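Local structure of myosin-2 (Saccharomyces cerevisiae, 6IXO) at residues R15-T20 with K406-L411; A55-I60 with Y395-L400; K33-P38 with G101-A106. The protein uses its globular tail, the part crystallised here without cargo, to bind receptors on organelles that its motor domain carries along actin cables. All coordinates share one frame; numbering follows the deposited sequence.

Interaction 1: R15-T20 with K406-L411; sequences RLLEDT and KRIVDL
L16, near the end of helix 6-18, and I408, in helix 403-415, have the closest backbones of the two segments, with 7.0 Å between L16 CA and I408 CA. That spacing brings the side chains into direct contact, and L16 carries most of it. The two ends of its side chain meet different residues. L16 CB lies against I408 CG1 at 3.7 Å, while L16 CD1 touches R407 CG at 3.5 Å and L411 CD1 at 3.8 Å. The side chains of L16 and L411 cross at about a right angle. One methyl group of L16 thus touches two residues one helical turn apart on 403-415.

This is helix-to-helix packing between the two chain ends of the all-helical globular tail: the first modelled helix is joined to the last. L17 adds a second point, its CD2 meeting I408 CD1 at 3.5 Å. I408 CD1 also lies 4.0 Å from L16 CB, so it touches two consecutive leucines. L17 also touches E64 and M65 of helix 53-67.

R407 takes part through its aliphatic base, since the chain bends at chi2 (60°) and its end leads away from 15-20. L411 CD2 lies 3.6 Å above the plane of the R407 guanidinium, over its centre. The charge of R407 is paired with E12 of helix 6-18, adding a salt bridge between the same two helices.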
ATOM      1  N   ARG A  15     -34.827  18.892   8.489  1.00 51.11           N
ATOM      2  CA  ARG A  15     -35.436  18.457   7.238  1.00 53.42           C
ATOM      3  C   ARG A  15     -34.390  18.030   6.218  1.00 53.37           C
ATOM      4  O   ARG A  15     -34.637  17.123   5.417  1.00 58.51           O
ATOM      5  CB  ARG A  15     -36.294  19.562   6.640  1.00 56.50           C
ATOM      6  CG  ARG A  15     -37.407  20.045   7.552  1.00 75.16           C
ATOM      7  CD  ARG A  15     -38.237  18.876   8.085  1.00 91.68           C
ATOM      8  NE  ARG A  15     -39.480  19.317   8.734  1.00105.98           N
ATOM      9  CZ  ARG A  15     -40.438  18.499   9.168  1.00105.60           C
ATOM     10  NH1 ARG A  15     -40.304  17.182   9.029  1.00105.75           N
ATOM     11  NH2 ARG A  15     -41.531  18.996   9.738  1.00104.57           N
ATOM     12  N   LEU A  16     -33.233  18.680   6.210  1.00 49.60           N
ATOM     13  CA  LEU A  16     -32.183  18.231   5.248  1.00 51.32           C
ATOM     14  C   LEU A  16     -31.689  16.844   5.618  1.00 50.87           C
ATOM     15  O   LEU A  16     -31.434  16.003   4.760  1.00 50.90           O
ATOM     16  CB  LEU A  16     -31.017  19.216   5.195  1.00 44.78           C
ATOM     17  CG  LEU A  16     -31.382  20.535   4.496  1.00 54.09           C
ATOM     18  CD1 LEU A  16     -30.429  21.661   4.864  1.00 50.66           C
ATOM     19  CD2 LEU A  16     -31.443  20.356   2.963  1.00 53.75           C
ATOM     20  N   LEU A  17     -31.560  16.589   6.913  1.00 52.69           N
ATOM     21  CA  LEU A  17     -30.931  15.346   7.343  1.00 54.34           C
ATOM     22  C   LEU A  17     -31.892  14.151   7.287  1.00 60.06           C
ATOM     23  O   LEU A  17     -31.464  13.033   7.000  1.00 60.28           O
ATOM     24  CB  LEU A  17     -30.353  15.515   8.741  1.00 52.08           C
ATOM     25  CG  LEU A  17     -29.218  16.544   8.784  1.00 52.02           C
ATOM     26  CD1 LEU A  17     -28.970  17.062  10.209  1.00 53.48           C
ATOM     27  CD2 LEU A  17     -27.937  15.968   8.210  1.00 48.55           C
ATOM     28  N   GLU A  18     -33.185  14.380   7.522  1.00 59.23           N
ATOM     29  CA  GLU A  18     -34.147  13.274   7.491  1.00 67.14           C
ATOM     30  C   GLU A  18     -34.437  12.822   6.053  1.00 70.32           C
ATOM     31  O   GLU A  18     -34.916  11.713   5.830  1.00 68.28           O
ATOM     32  CB  GLU A  18     -35.457  13.660   8.225  1.00 58.76           C
ATOM     33  CG  GLU A  18     -36.646  14.060   7.353  1.00 64.50           C
ATOM     34  CD  GLU A  18     -37.820  14.625   8.197  1.00100.20           C
ATOM     35  OE1 GLU A  18     -38.581  15.491   7.707  1.00 98.12           O
ATOM     36  OE2 GLU A  18     -37.987  14.203   9.363  1.00102.19           O
ATOM     37  N   ASP A  19     -34.146  13.677   5.079  1.00 71.68           N
ATOM     38  CA  ASP A  19     -34.398  13.340   3.680  1.00 67.52           C
ATOM     39  C   ASP A  19     -33.224  12.537   3.108  1.00 64.42           C
ATOM     40  O   ASP A  19     -32.512  13.001   2.203  1.00 58.41           O
ATOM     41  CB  ASP A  19     -34.636  14.605   2.855  1.00 65.37           C
ATOM     42  CG  ASP A  19     -35.203  14.308   1.475  1.00 71.43           C
ATOM     43  OD1 ASP A  19     -35.245  13.120   1.082  1.00 78.23           O
ATOM     44  OD2 ASP A  19     -35.594  15.269   0.771  1.00 71.56           O
ATOM     45  N   THR A  20     -33.017  11.336   3.638  1.00 62.04           N
ATOM     46  CA  THR A  20     -31.868  10.527   3.211  1.00 63.50           C
ATOM     47  C   THR A  20     -31.897  10.123   1.740  1.00 55.73           C
ATOM     48  O   THR A  20     -30.847   9.849   1.175  1.00 52.77           O
ATOM     49  CB  THR A  20     -31.715   9.232   4.040  1.00 69.32           C
ATOM     50  OG1 THR A  20     -32.986   8.584   4.164  1.00 74.77           O
ATOM     51  CG2 THR A  20     -31.158   9.537   5.411  1.00 72.04           C
ATOM     52  N   LYS A 406     -24.078  20.800   0.899  1.00 34.25           N
ATOM     53  CA  LYS A 406     -23.506  22.131   1.077  1.00 37.84           C
ATOM     54  C   LYS A 406     -24.389  22.995   1.999  1.00 39.67           C
ATOM     55  O   LYS A 406     -23.895  23.814   2.795  1.00 37.01           O
ATOM     56  CB  LYS A 406     -23.326  22.811  -0.278  1.00 42.16           C
ATOM     57  CG  LYS A 406     -22.952  24.285  -0.206  1.00 50.30           C
ATOM     58  CD  LYS A 406     -22.431  24.772  -1.550  1.00 60.84           C
ATOM     59  CE  LYS A 406     -22.711  26.251  -1.789  1.00 67.07           C
ATOM     60  NZ  LYS A 406     -22.396  27.089  -0.598  1.00 71.35           N
ATOM     61  N   ARG A 407     -25.699  22.818   1.904  1.00 30.16           N
ATOM     62  CA  ARG A 407     -26.552  23.667   2.777  1.00 30.85           C
ATOM     63  C   ARG A 407     -26.363  23.242   4.236  1.00 36.39           C
ATOM     64  O   ARG A 407     -26.276  24.078   5.140  1.00 38.33           O
ATOM     65  CB  ARG A 407     -28.005  23.560   2.367  1.00 31.11           C
ATOM     66  CG  ARG A 407     -28.921  24.402   3.262  1.00 31.39           C
ATOM     67  CD  ARG A 407     -28.546  25.885   3.203  1.00 34.55           C
ATOM     68  NE  ARG A 407     -29.551  26.730   3.866  1.00 36.94           N
ATOM     69  CZ  ARG A 407     -29.330  27.989   4.207  1.00 37.97           C
ATOM     70  NH1 ARG A 407     -28.159  28.550   3.930  1.00 40.76           N
ATOM     71  NH2 ARG A 407     -30.279  28.694   4.808  1.00 42.05           N
ATOM     72  N   ILE A 408     -26.263  21.927   4.453  1.00 40.48           N
ATOM     73  CA  ILE A 408     -26.026  21.410   5.800  1.00 40.75           C
ATOM     74  C   ILE A 408     -24.727  21.994   6.354  1.00 41.22           C
ATOM     75  O   ILE A 408     -24.681  22.543   7.459  1.00 40.67           O
ATOM     76  CB  ILE A 408     -25.950  19.870   5.816  1.00 39.34           C
ATOM     77  CG1 ILE A 408     -27.321  19.239   5.522  1.00 39.85           C
ATOM     78  CG2 ILE A 408     -25.422  19.366   7.146  1.00 39.78           C
ATOM     79  CD1 ILE A 408     -27.259  17.726   5.228  1.00 41.35           C
ATOM     80  N   VAL A 409     -23.660  21.883   5.578  1.00 36.62           N
ATOM     81  CA  VAL A 409     -22.394  22.407   6.039  1.00 37.88           C
ATOM     82  C   VAL A 409     -22.460  23.903   6.299  1.00 43.44           C
ATOM     83  O   VAL A 409     -21.937  24.370   7.313  1.00 45.98           O
ATOM     84  CB  VAL A 409     -21.260  22.068   5.031  1.00 43.61           C
ATOM     85  CG1 VAL A 409     -19.999  22.768   5.420  1.00 44.37           C
ATOM     86  CG2 VAL A 409     -21.044  20.576   5.020  1.00 41.16           C
ATOM     87  N   ASP A 410     -23.141  24.655   5.434  1.00 44.20           N
ATOM     88  CA  ASP A 410     -23.283  26.093   5.665  1.00 47.70           C
ATOM     89  C   ASP A 410     -24.086  26.398   6.930  1.00 50.83           C
ATOM     90  O   ASP A 410     -23.805  27.374   7.642  1.00 50.60           O
ATOM     91  CB  ASP A 410     -23.949  26.793   4.468  1.00 51.37           C
ATOM     92  CG  ASP A 410     -23.103  26.725   3.184  1.00 60.02           C
ATOM     93  OD1 ASP A 410     -21.913  26.330   3.245  1.00 65.34           O
ATOM     94  OD2 ASP A 410     -23.635  27.077   2.107  1.00 59.57           O
ATOM     95  N   LEU A 411     -25.110  25.593   7.195  1.00 45.62           N
ATOM     96  CA  LEU A 411     -25.973  25.858   8.347  1.00 47.13           C
ATOM     97  C   LEU A 411     -25.216  25.501   9.620  1.00 50.75           C
ATOM     98  O   LEU A 411     -25.241  26.241  10.584  1.00 52.22           O
ATOM     99  CB  LEU A 411     -27.279  25.074   8.254  1.00 42.13           C
ATOM    100  CG  LEU A 411     -28.305  25.588   7.250  1.00 41.44           C
ATOM    101  CD1 LEU A 411     -29.360  24.533   7.039  1.00 40.11           C
ATOM    102  CD2 LEU A 411     -28.912  26.911   7.711  1.00 43.75           C
TER

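Interaction 2: A55-I60 with Y395-L400; sequences ARILII and YIPAWL
I57 of helix 53-67 meets I396 in the loop that leads to helix 403-415, and the backbones come closest at this pair, with I57 CA 6.7 Å from I396 CA. Here a loop without regular secondary structure packs on a helix of the globular cargo-binding tail, and on the helix side I57 carries most of the contact.

The CB of I57 points toward the loop. From it CG1 leaves anti to the carbonyl carbon (chi1 -70°), and I57 CG1 comes to 3.7 Å from Y395 O, a contact of an aliphatic carbon with a backbone atom. The chain then continues extended (chi2 171°), which carries CD1 deeper into the loop. There I57 CD1 meets I396 CB at 3.7 Å and I396 CG1 at 3.9 Å, the two isoleucine side chains crossing obliquely. I57 CD1 also meets the ring carbon P397 CD at 4.1 Å and the methyl L400 CD1 at 4.2 Å. A single methyl therefore has partners in three loop residues, all of them through apolar side-chain atoms.

One turn further along the helix, I60 makes a looser approach to the backbone of Y395, and its side chain also touches V412 of helix 403-415. The tyrosine ring itself stays clear of 55-60. P397 N lies above one of its faces, displaced toward the rim, and R49 makes a cation-pi contact with it. Y53, at the start of helix 53-67, also touches P397 and L400. R56, although its CB points toward the loop, is paired through NE with E110 of helix 97-124. Within the loop, L400 CD2 lies 3.3 Å above the plane of the W399 indole, offset toward its rim.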
ATOM      1  N   ALA A  55     -13.999  12.771   4.067  1.00 31.33           N
ATOM      2  CA  ALA A  55     -14.200  12.366   5.457  1.00 30.22           C
ATOM      3  C   ALA A  55     -14.755  13.514   6.322  1.00 31.34           C
ATOM      4  O   ALA A  55     -15.652  13.274   7.119  1.00 31.35           O
ATOM      5  CB  ALA A  55     -12.912  11.869   6.070  1.00 32.52           C
ATOM      6  N   ARG A  56     -14.233  14.735   6.162  1.00 30.04           N
ATOM      7  CA  ARG A  56     -14.663  15.828   7.044  1.00 34.86           C
ATOM      8  C   ARG A  56     -16.116  16.130   6.767  1.00 37.29           C
ATOM      9  O   ARG A  56     -16.897  16.383   7.684  1.00 34.19           O
ATOM     10  CB  ARG A  56     -13.806  17.102   6.846  1.00 39.69           C
ATOM     11  CG  ARG A  56     -12.316  16.920   7.099  1.00 41.94           C
ATOM     12  CD  ARG A  56     -11.949  17.123   8.543  1.00 51.99           C
ATOM     13  NE  ARG A  56     -10.535  16.859   8.843  1.00 53.63           N
ATOM     14  CZ  ARG A  56      -9.556  17.763   8.778  1.00 53.45           C
ATOM     15  NH1 ARG A  56      -8.302  17.413   9.078  1.00 48.82           N
ATOM     16  NH2 ARG A  56      -9.818  19.009   8.411  1.00 55.10           N
ATOM     17  N   ILE A  57     -16.503  16.112   5.497  1.00 33.91           N
ATOM     18  CA  ILE A  57     -17.918  16.343   5.183  1.00 38.12           C
ATOM     19  C   ILE A  57     -18.835  15.266   5.804  1.00 35.87           C
ATOM     20  O   ILE A  57     -19.864  15.578   6.408  1.00 34.46           O
ATOM     21  CB  ILE A  57     -18.118  16.412   3.670  1.00 37.11           C
ATOM     22  CG1 ILE A  57     -17.482  17.703   3.171  1.00 38.43           C
ATOM     23  CG2 ILE A  57     -19.602  16.375   3.331  1.00 38.60           C
ATOM     24  CD1 ILE A  57     -17.388  17.828   1.640  1.00 40.33           C
ATOM     25  N   LEU A  58     -18.451  14.000   5.653  1.00 34.71           N
ATOM     26  CA  LEU A  58     -19.188  12.885   6.238  1.00 34.38           C
ATOM     27  C   LEU A  58     -19.316  13.025   7.745  1.00 35.71           C
ATOM     28  O   LEU A  58     -20.368  12.755   8.313  1.00 37.01           O
ATOM     29  CB  LEU A  58     -18.485  11.555   5.913  1.00 30.19           C
ATOM     30  CG  LEU A  58     -18.477  11.147   4.439  1.00 34.14           C
ATOM     31  CD1 LEU A  58     -17.627   9.859   4.230  1.00 28.48           C
ATOM     32  CD2 LEU A  58     -19.881  10.930   3.935  1.00 35.13           C
ATOM     33  N   ILE A  59     -18.223  13.426   8.379  1.00 33.15           N
ATOM     34  CA  ILE A  59     -18.195  13.624   9.828  1.00 33.78           C
ATOM     35  C   ILE A  59     -19.200  14.694  10.263  1.00 38.48           C
ATOM     36  O   ILE A  59     -19.907  14.544  11.279  1.00 38.56           O
ATOM     37  CB  ILE A  59     -16.746  13.992  10.296  1.00 28.82           C
ATOM     38  CG1 ILE A  59     -15.856  12.732  10.227  1.00 32.58           C
ATOM     39  CG2 ILE A  59     -16.743  14.570  11.717  1.00 33.05           C
ATOM     40  CD1 ILE A  59     -14.328  13.044  10.238  1.00 37.54           C
ATOM     41  N   ILE A  60     -19.300  15.773   9.498  1.00 40.25           N
ATOM     42  CA  ILE A  60     -20.245  16.829   9.879  1.00 40.41           C
ATOM     43  C   ILE A  60     -21.679  16.310   9.787  1.00 41.41           C
ATOM     44  O   ILE A  60     -22.480  16.469  10.719  1.00 45.66           O
ATOM     45  CB  ILE A  60     -20.074  18.061   9.004  1.00 40.24           C
ATOM     46  CG1 ILE A  60     -18.739  18.718   9.352  1.00 45.33           C
ATOM     47  CG2 ILE A  60     -21.241  19.035   9.208  1.00 45.01           C
ATOM     48  CD1 ILE A  60     -18.177  19.604   8.277  1.00 50.26           C
ATOM     49  N   TYR A 395     -16.154  22.734   6.239  1.00 85.71           N
ATOM     50  CA  TYR A 395     -15.660  23.102   4.910  1.00 78.99           C
ATOM     51  C   TYR A 395     -16.038  22.111   3.821  1.00 79.43           C
ATOM     52  O   TYR A 395     -15.954  20.909   4.022  1.00 78.96           O
ATOM     53  CB  TYR A 395     -14.143  23.240   4.933  1.00 73.77           C
ATOM     54  CG  TYR A 395     -13.483  23.242   3.564  1.00 70.93           C
ATOM     55  CD1 TYR A 395     -13.667  24.299   2.670  1.00 72.14           C
ATOM     56  CD2 TYR A 395     -12.636  22.216   3.182  1.00 68.78           C
ATOM     57  CE1 TYR A 395     -13.036  24.313   1.416  1.00 69.96           C
ATOM     58  CE2 TYR A 395     -12.005  22.224   1.942  1.00 68.77           C
ATOM     59  CZ  TYR A 395     -12.209  23.271   1.061  1.00 70.09           C
ATOM     60  OH  TYR A 395     -11.579  23.258  -0.174  1.00 73.90           O
ATOM     61  N   ILE A 396     -16.432  22.630   2.660  1.00 77.54           N
ATOM     62  CA  ILE A 396     -16.739  21.798   1.500  1.00 70.09           C
ATOM     63  C   ILE A 396     -16.258  22.500   0.232  1.00 67.39           C
ATOM     64  O   ILE A 396     -16.649  23.627  -0.020  1.00 70.55           O
ATOM     65  CB  ILE A 396     -18.265  21.466   1.422  1.00 51.36           C
ATOM     66  CG1 ILE A 396     -18.680  21.121   0.001  1.00 58.05           C
ATOM     67  CG2 ILE A 396     -19.148  22.632   1.886  1.00 47.41           C
ATOM     68  CD1 ILE A 396     -20.157  20.785  -0.073  1.00 62.39           C
ATOM     69  N   PRO A 397     -15.384  21.844  -0.560  1.00 64.52           N
ATOM     70  CA  PRO A 397     -14.718  22.464  -1.721  1.00 67.01           C
ATOM     71  C   PRO A 397     -15.639  23.086  -2.774  1.00 73.68           C
ATOM     72  O   PRO A 397     -16.848  22.924  -2.706  1.00 72.08           O
ATOM     73  CB  PRO A 397     -13.941  21.300  -2.341  1.00 57.78           C
ATOM     74  CG  PRO A 397     -13.673  20.387  -1.197  1.00 55.42           C
ATOM     75  CD  PRO A 397     -14.893  20.470  -0.325  1.00 57.70           C
ATOM     76  N   ALA A 398     -15.030  23.747  -3.758  1.00 77.20           N
ATOM     77  CA  ALA A 398     -15.722  24.668  -4.664  1.00 78.63           C
ATOM     78  C   ALA A 398     -16.163  24.018  -5.956  1.00 71.41           C
ATOM     79  O   ALA A 398     -17.204  24.355  -6.512  1.00 76.57           O
ATOM     80  CB  ALA A 398     -14.827  25.853  -4.984  1.00 87.31           C
ATOM     81  N   TRP A 399     -15.370  23.087  -6.452  1.00 63.91           N
ATOM     82  CA  TRP A 399     -15.774  22.393  -7.646  1.00 56.48           C
ATOM     83  C   TRP A 399     -16.950  21.449  -7.341  1.00 48.99           C
ATOM     84  O   TRP A 399     -17.601  20.957  -8.271  1.00 53.20           O
ATOM     85  CB  TRP A 399     -14.584  21.654  -8.260  1.00 61.28           C
ATOM     86  CG  TRP A 399     -14.008  20.653  -7.336  1.00 62.93           C
ATOM     87  CD1 TRP A 399     -13.026  20.854  -6.406  1.00 67.97           C
ATOM     88  CD2 TRP A 399     -14.401  19.292  -7.222  1.00 54.27           C
ATOM     89  NE1 TRP A 399     -12.773  19.687  -5.723  1.00 62.19           N
ATOM     90  CE2 TRP A 399     -13.606  18.711  -6.205  1.00 54.40           C
ATOM     91  CE3 TRP A 399     -15.348  18.501  -7.879  1.00 48.14           C
ATOM     92  CZ2 TRP A 399     -13.735  17.380  -5.828  1.00 45.26           C
ATOM     93  CZ3 TRP A 399     -15.469  17.170  -7.503  1.00 45.69           C
ATOM     94  CH2 TRP A 399     -14.669  16.628  -6.484  1.00 47.65           C
ATOM     95  N   LEU A 400     -17.265  21.211  -6.052  1.00 41.60           N
ATOM     96  CA  LEU A 400     -18.331  20.259  -5.769  1.00 39.26           C
ATOM     97  C   LEU A 400     -19.694  20.840  -6.096  1.00 43.45           C
ATOM     98  O   LEU A 400     -19.927  22.035  -5.946  1.00 42.77           O
ATOM     99  CB  LEU A 400     -18.303  19.786  -4.309  1.00 39.71           C
ATOM    100  CG  LEU A 400     -17.194  18.792  -3.953  1.00 49.93           C
ATOM    101  CD1 LEU A 400     -17.138  18.538  -2.445  1.00 54.60           C
ATOM    102  CD2 LEU A 400     -17.377  17.461  -4.717  1.00 40.68           C
TER

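Interaction 3: K33-P38 with G101-A106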
ATOM      1  N   LYS A  33     -18.152   8.669  -5.194  1.00 39.71           N
ATOM      2  CA  LYS A  33     -17.743   8.164  -6.524  1.00 41.10           C
ATOM      3  C   LYS A  33     -17.126   9.290  -7.338  1.00 37.96           C
ATOM      4  O   LYS A  33     -16.330   9.052  -8.236  1.00 39.97           O
ATOM      5  CB  LYS A  33     -18.925   7.558  -7.294  1.00 42.26           C
ATOM      6  CG  LYS A  33     -19.499   6.311  -6.646  1.00 42.30           C
ATOM      7  CD  LYS A  33     -20.558   5.690  -7.549  1.00 49.33           C
ATOM      8  CE  LYS A  33     -21.362   4.629  -6.802  1.00 53.40           C
ATOM      9  NZ  LYS A  33     -22.362   3.968  -7.687  1.00 52.63           N
ATOM     10  N   GLY A  34     -17.462  10.534  -6.993  1.00 34.83           N
ATOM     11  CA  GLY A  34     -16.996  11.680  -7.755  1.00 33.36           C
ATOM     12  C   GLY A  34     -15.740  12.329  -7.184  1.00 37.26           C
ATOM     13  O   GLY A  34     -15.404  13.454  -7.554  1.00 38.96           O
ATOM     14  N   PHE A  35     -15.069  11.651  -6.256  1.00 33.75           N
ATOM     15  CA  PHE A  35     -13.864  12.206  -5.630  1.00 34.35           C
ATOM     16  C   PHE A  35     -12.805  12.667  -6.665  1.00 39.22           C
ATOM     17  O   PHE A  35     -12.676  12.079  -7.758  1.00 37.31           O
ATOM     18  CB  PHE A  35     -13.227  11.173  -4.684  1.00 32.20           C
ATOM     19  CG  PHE A  35     -12.395  10.106  -5.404  1.00 36.32           C
ATOM     20  CD1 PHE A  35     -13.008   9.018  -6.038  1.00 33.55           C
ATOM     21  CD2 PHE A  35     -11.007  10.188  -5.418  1.00 33.39           C
ATOM     22  CE1 PHE A  35     -12.236   8.026  -6.698  1.00 35.38           C
ATOM     23  CE2 PHE A  35     -10.220   9.192  -6.081  1.00 33.79           C
ATOM     24  CZ  PHE A  35     -10.853   8.117  -6.716  1.00 34.86           C
ATOM     25  N   GLU A  36     -12.077  13.722  -6.302  1.00 35.10           N
ATOM     26  CA  GLU A  36     -10.941  14.242  -7.063  1.00 38.30           C
ATOM     27  C   GLU A  36      -9.733  14.299  -6.139  1.00 39.18           C
ATOM     28  O   GLU A  36      -9.798  14.812  -5.033  1.00 34.39           O
ATOM     29  CB  GLU A  36     -11.218  15.634  -7.651  1.00 36.14           C
ATOM     30  CG  GLU A  36     -12.275  15.668  -8.764  1.00 38.31           C
ATOM     31  CD  GLU A  36     -11.848  14.899 -10.013  1.00 49.42           C
ATOM     32  OE1 GLU A  36     -10.632  14.852 -10.269  1.00 47.29           O
ATOM     33  OE2 GLU A  36     -12.721  14.351 -10.729  1.00 48.62           O
ATOM     34  N   VAL A  37      -8.615  13.745  -6.587  1.00 36.40           N
ATOM     35  CA  VAL A  37      -7.446  13.684  -5.744  1.00 32.57           C
ATOM     36  C   VAL A  37      -6.615  14.944  -5.970  1.00 41.61           C
ATOM     37  O   VAL A  37      -6.488  15.394  -7.097  1.00 43.44           O
ATOM     38  CB  VAL A  37      -6.605  12.386  -6.075  1.00 40.97           C
ATOM     39  CG1 VAL A  37      -5.397  12.324  -5.214  1.00 38.35           C
ATOM     40  CG2 VAL A  37      -7.445  11.144  -5.844  1.00 35.84           C
ATOM     41  N   PRO A  38      -6.047  15.536  -4.912  1.00 48.55           N
ATOM     42  CA  PRO A  38      -5.144  16.671  -5.191  1.00 51.59           C
ATOM     43  C   PRO A  38      -3.764  16.230  -5.683  1.00 54.88           C
ATOM     44  O   PRO A  38      -3.412  15.075  -5.498  1.00 51.20           O
ATOM     45  CB  PRO A  38      -5.018  17.360  -3.836  1.00 52.17           C
ATOM     46  CG  PRO A  38      -5.278  16.267  -2.845  1.00 49.26           C
ATOM     47  CD  PRO A  38      -6.339  15.401  -3.477  1.00 47.99           C
ATOM     48  N   GLY A 101      -5.591   5.406  -4.268  1.00 29.51           N
ATOM     49  CA  GLY A 101      -5.591   4.505  -3.124  1.00 26.80           C
ATOM     50  C   GLY A 101      -5.120   5.181  -1.853  1.00 28.37           C
ATOM     51  O   GLY A 101      -5.657   4.962  -0.778  1.00 26.33           O
ATOM     52  N   VAL A 102      -4.083   5.996  -1.953  1.00 22.78           N
ATOM     53  CA  VAL A 102      -3.570   6.648  -0.750  1.00 22.14           C
ATOM     54  C   VAL A 102      -4.620   7.651  -0.224  1.00 28.23           C
ATOM     55  O   VAL A 102      -4.854   7.780   0.994  1.00 24.98           O
ATOM     56  CB  VAL A 102      -2.231   7.370  -1.043  1.00 27.05           C
ATOM     57  CG1 VAL A 102      -1.747   8.139   0.187  1.00 28.81           C
ATOM     58  CG2 VAL A 102      -1.128   6.299  -1.508  1.00 24.35           C
ATOM     59  N   PHE A 103      -5.233   8.337  -1.173  1.00 28.44           N
ATOM     60  CA  PHE A 103      -6.320   9.279  -0.888  1.00 27.93           C
ATOM     61  C   PHE A 103      -7.384   8.597  -0.036  1.00 30.32           C
ATOM     62  O   PHE A 103      -7.798   9.114   1.021  1.00 31.56           O
ATOM     63  CB  PHE A 103      -6.921   9.771  -2.216  1.00 27.04           C
ATOM     64  CG  PHE A 103      -8.100  10.713  -2.035  1.00 27.54           C
ATOM     65  CD1 PHE A 103      -7.887  12.072  -1.836  1.00 27.91           C
ATOM     66  CD2 PHE A 103      -9.400  10.226  -2.127  1.00 25.16           C
ATOM     67  CE1 PHE A 103      -8.976  12.953  -1.676  1.00 29.46           C
ATOM     68  CE2 PHE A 103     -10.508  11.121  -1.999  1.00 28.68           C
ATOM     69  CZ  PHE A 103     -10.267  12.468  -1.780  1.00 28.66           C
ATOM     70  N   TRP A 104      -7.858   7.437  -0.494  1.00 25.49           N
ATOM     71  CA  TRP A 104      -8.926   6.758   0.241  1.00 25.51           C
ATOM     72  C   TRP A 104      -8.431   6.192   1.567  1.00 31.01           C
ATOM     73  O   TRP A 104      -9.168   6.194   2.542  1.00 29.55           O
ATOM     74  CB  TRP A 104      -9.590   5.666  -0.625  1.00 25.30           C
ATOM     75  CG  TRP A 104     -10.546   6.313  -1.553  1.00 26.04           C
ATOM     76  CD1 TRP A 104     -10.440   6.439  -2.895  1.00 28.16           C
ATOM     77  CD2 TRP A 104     -11.720   7.040  -1.167  1.00 27.97           C
ATOM     78  NE1 TRP A 104     -11.484   7.165  -3.390  1.00 32.54           N
ATOM     79  CE2 TRP A 104     -12.285   7.563  -2.346  1.00 32.19           C
ATOM     80  CE3 TRP A 104     -12.342   7.295   0.056  1.00 31.25           C
ATOM     81  CZ2 TRP A 104     -13.449   8.318  -2.339  1.00 37.39           C
ATOM     82  CZ3 TRP A 104     -13.501   8.082   0.065  1.00 31.46           C
ATOM     83  CH2 TRP A 104     -14.039   8.569  -1.125  1.00 33.79           C
ATOM     84  N   LEU A 105      -7.186   5.721   1.623  1.00 31.44           N
ATOM     85  CA  LEU A 105      -6.627   5.318   2.914  1.00 26.84           C
ATOM     86  C   LEU A 105      -6.647   6.483   3.905  1.00 30.82           C
ATOM     87  O   LEU A 105      -6.964   6.304   5.093  1.00 30.55           O
ATOM     88  CB  LEU A 105      -5.177   4.793   2.736  1.00 24.84           C
ATOM     89  CG  LEU A 105      -5.081   3.408   2.025  1.00 31.29           C
ATOM     90  CD1 LEU A 105      -3.584   3.056   1.724  1.00 31.39           C
ATOM     91  CD2 LEU A 105      -5.730   2.312   2.867  1.00 26.33           C
ATOM     92  N   ALA A 106      -6.258   7.672   3.433  1.00 26.81           N
ATOM     93  CA  ALA A 106      -6.226   8.848   4.317  1.00 28.68           C
ATOM     94  C   ALA A 106      -7.647   9.129   4.845  1.00 30.97           C
ATOM     95  O   ALA A 106      -7.858   9.412   6.045  1.00 28.41           O
ATOM     96  CB  ALA A 106      -5.713  10.046   3.585  1.00 28.01           C
TER
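The ring of F35 has the indole of W104 over one face: W104 NE1 stands 3.3 Å above the ring plane, over its centre. F35 CD1 in turn lies at the edge of the indole, in its plane. The planes are inclined at 71°, and the pair is an edge-to-face, T-shaped stack. With F103 they make an aromatic cluster, by which the loop between helices 20-32 and 48-51 is packed onto helix 97-124 of the globular tail.

F103 meets F35 differently. The two ring planes are within 23° of parallel, but the rings are slid so far apart that they barely overlap, and the contact is made by F35 CD2 and F103 CE2 at 3.6 Å. Within the helix, W104 CE2 lies in plane at the edge of the F103 ring, and F103 CD2 lies above one indole face, toward its rim.

F35 takes the crowded position between the backbone N and the carbonyl carbon (chi1 79°), which sets F35 CG near the indole, 3.7 Å from W104 CZ2. An alanine here would probably leave the W104 N-H edge without its aromatic face and open a gap beside F103, since only the contact of CB with the two rings would remain. V88 of helix 71-90 touches both F35 and W104.

The following loop residues continue along F103. V37 CG2 is 3.9 Å from F103 CG, and the E36 carbonyl oxygen is close to F103 CE1. The P38 and F103 side chains cross at about a right angle, with P38 CD 4.0 Å from F103 CD1.

In the fold
Interactions 1 and 2 adjoin, their centres 12 Å apart: V409 and K406 of helix 403-415 pack on I396, so one C-terminal strip of chain serves both. Interaction 1 is the buried one, helix on helix and aliphatic; interaction 2 lies at the surface, where a loop meets a helix mainly through one isoleucine. Interaction 3, partly buried and nearest the centre of the chain, also joins loop to helix but relies on aromatic rings. It touches interaction 2 where the W399 indole meets G34 and E36. Interactions 1 and 3 do not touch, their nearest atoms being about 13 Å apart. Along the sequence, interaction 1 encloses the other two, whose segments alternate.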